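Local coordinates for proteasome assembly chaperone family protein (Thermoplasma acidophilum, PDB 3GAA) that is of uncharacterized function but belongs to the PAC2 family, whose relatives include proteasome assembly chaperones, and may act in a similar way, at residues 220-223 against 224-228. Residues are numbered along the deposited sequence; the frame is centred on the assembly and turned at random.
Sequences EEQV and KALDE
Glu-220 and Lys-224 meet through the backbone first: Lys-224 N donates to Glu-220 O at 3.0 Å, the first of four i to i+4 hydrogen bonds joining 220-223 to 224-228; Ala-225 to Glu-221 and Leu-226 to Gln-222 follow, then Asp-227 N to Val-223 O at 2.8 Å, and the pattern runs on with Glu-228 N to Lys-224 O. This is regular alpha-helix, the first turns of the C-terminal helix 219-243. On its exposed side Lys-224 reaches back toward the N-terminal end of the helix. Its CG sits beside its own backbone N (chi1 -69°), a torsion that sends the chain over the Glu-220 carbonyl, with Lys-224 CG 3.2 Å from Glu-220 O. Further out, Lys-224 CE passes 4.1 Å from Glu-220 CB. At the end of this path NZ forms a salt bridge with Glu-221 OE1, in i to i+3 spacing, though the modelled separation is too short to be taken literally. Glu-221 bends at chi2 (-57°) to bring its carboxylate round to the ammonium, and the two chains slant across one another. OE1 is the nearer oxygen; Glu-221 OE2 lies 4.2 Å from Lys-224 NZ. The side facing the body is mixed, with Val-223 and Leu-226 as its apolar members. Val-223, the buried residue of the group, lies on Pro-196 and Val-199 of helix 196-210, while Leu-226 rests on Leu-42 and Ser-45 of helix 39-51, where Gln-222 also meets Tyr-46. Leu-226 CB also lies 3.6 Å from Val-223 O. These two turns thus lie against both helices, and the acid-base pair spans one turn on the more exposed side. A coiled coil is predicted here, but no other chain of the assembly touches these turns. Being at the surface, the ion pair probably adds only modest stability, partly neutralising an acidic turn.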
loop_
_atom_site.group_PDB
_atom_site.type_symbol
_atom_site.label_atom_id
_atom_site.label_comp_id
_atom_site.label_asym_id
_atom_site.label_seq_id
_atom_site.Cartn_x
_atom_site.Cartn_y
_atom_site.Cartn_z
ATOM N N GLU A 220 6.938 -5.798 -53.565
ATOM C CA GLU A 220 6.007 -4.809 -54.049
ATOM C C GLU A 220 4.614 -5.398 -54.024
ATOM O O GLU A 220 3.681 -4.720 -53.574
ATOM C CB GLU A 220 6.400 -4.311 -55.424
ATOM C CG GLU A 220 7.771 -3.557 -55.400
ATOM C CD GLU A 220 9.095 -4.471 -55.413
ATOM O OE1 GLU A 220 9.166 -5.544 -54.742
ATOM O OE2 GLU A 220 10.089 -4.075 -56.095
ATOM N N GLU A 221 4.472 -6.661 -54.446
ATOM C CA GLU A 221 3.175 -7.286 -54.450
ATOM C C GLU A 221 2.701 -7.468 -53.043
ATOM O O GLU A 221 1.545 -7.246 -52.740
ATOM C CB GLU A 221 3.180 -8.621 -55.158
ATOM C CG GLU A 221 3.271 -8.517 -56.659
ATOM C CD GLU A 221 2.140 -7.662 -57.334
ATOM O OE1 GLU A 221 2.478 -6.680 -58.072
ATOM O OE2 GLU A 221 0.932 -7.978 -57.145
ATOM N N GLN A 222 3.578 -7.832 -52.139
ATOM C CA GLN A 222 3.105 -8.079 -50.812
ATOM C C GLN A 222 2.648 -6.792 -50.188
ATOM O O GLN A 222 1.711 -6.755 -49.424
ATOM C CB GLN A 222 4.183 -8.730 -49.964
ATOM C CG GLN A 222 3.769 -8.852 -48.518
ATOM C CD GLN A 222 4.716 -9.695 -47.711
ATOM O OE1 GLN A 222 4.600 -9.796 -46.466
ATOM N NE2 GLN A 222 5.678 -10.303 -48.402
ATOM N N VAL A 223 3.333 -5.720 -50.474
ATOM C CA VAL A 223 3.063 -4.494 -49.763
ATOM C C VAL A 223 1.865 -3.753 -50.331
ATOM O O VAL A 223 1.187 -3.102 -49.604
ATOM C CB VAL A 223 4.292 -3.606 -49.809
ATOM C CG1 VAL A 223 3.899 -2.150 -49.750
ATOM C CG2 VAL A 223 5.261 -4.048 -48.685
ATOM N N LYS A 224 1.616 -3.844 -51.634
ATOM C CA LYS A 224 0.390 -3.311 -52.202
ATOM C C LYS A 224 -0.809 -3.987 -51.556
ATOM O O LYS A 224 -1.805 -3.338 -51.223
ATOM C CB LYS A 224 0.311 -3.555 -53.708
ATOM C CG LYS A 224 1.295 -2.781 -54.604
ATOM C CD LYS A 224 1.233 -3.336 -56.043
ATOM C CE LYS A 224 2.604 -3.303 -56.762
ATOM N NZ LYS A 224 2.684 -4.258 -57.945
ATOM N N ALA A 225 -0.728 -5.297 -51.389
ATOM C CA ALA A 225 -1.812 -6.028 -50.775
ATOM C C ALA A 225 -2.052 -5.482 -49.381
ATOM O O ALA A 225 -3.155 -5.240 -49.024
ATOM C CB ALA A 225 -1.508 -7.541 -50.744
ATOM N N LEU A 226 -1.015 -5.286 -48.593
ATOM C CA LEU A 226 -1.149 -4.696 -47.257
ATOM C C LEU A 226 -1.690 -3.289 -47.304
ATOM O O LEU A 226 -2.536 -2.942 -46.528
ATOM C CB LEU A 226 0.204 -4.654 -46.545
ATOM C CG LEU A 226 0.700 -5.934 -45.871
ATOM C CD1 LEU A 226 2.240 -5.931 -45.554
ATOM C CD2 LEU A 226 -0.157 -6.103 -44.628
ATOM N N ASP A 227 -1.205 -2.473 -48.218
ATOM C CA ASP A 227 -1.733 -1.149 -48.383
ATOM C C ASP A 227 -3.280 -1.104 -48.487
ATOM O O ASP A 227 -3.919 -0.391 -47.702
ATOM C CB ASP A 227 -1.084 -0.493 -49.588
ATOM C CG ASP A 227 -1.363 1.002 -49.654
ATOM O OD1 ASP A 227 -2.265 1.388 -50.454
ATOM O OD2 ASP A 227 -0.706 1.775 -48.897
ATOM N N GLU A 228 -3.891 -1.854 -49.408
ATOM C CA GLU A 228 -5.350 -1.839 -49.512
ATOM C C GLU A 228 -5.943 -2.135 -48.141
ATOM O O GLU A 228 -6.766 -1.378 -47.623
ATOM C CB GLU A 228 -5.892 -2.843 -50.537
ATOM C CG GLU A 228 -5.278 -2.766 -52.011
ATOM C CD GLU A 228 -4.817 -1.309 -52.531
ATOM O OE1 GLU A 228 -3.554 -1.055 -52.655
ATOM O OE2 GLU A 228 -5.720 -0.445 -52.836
#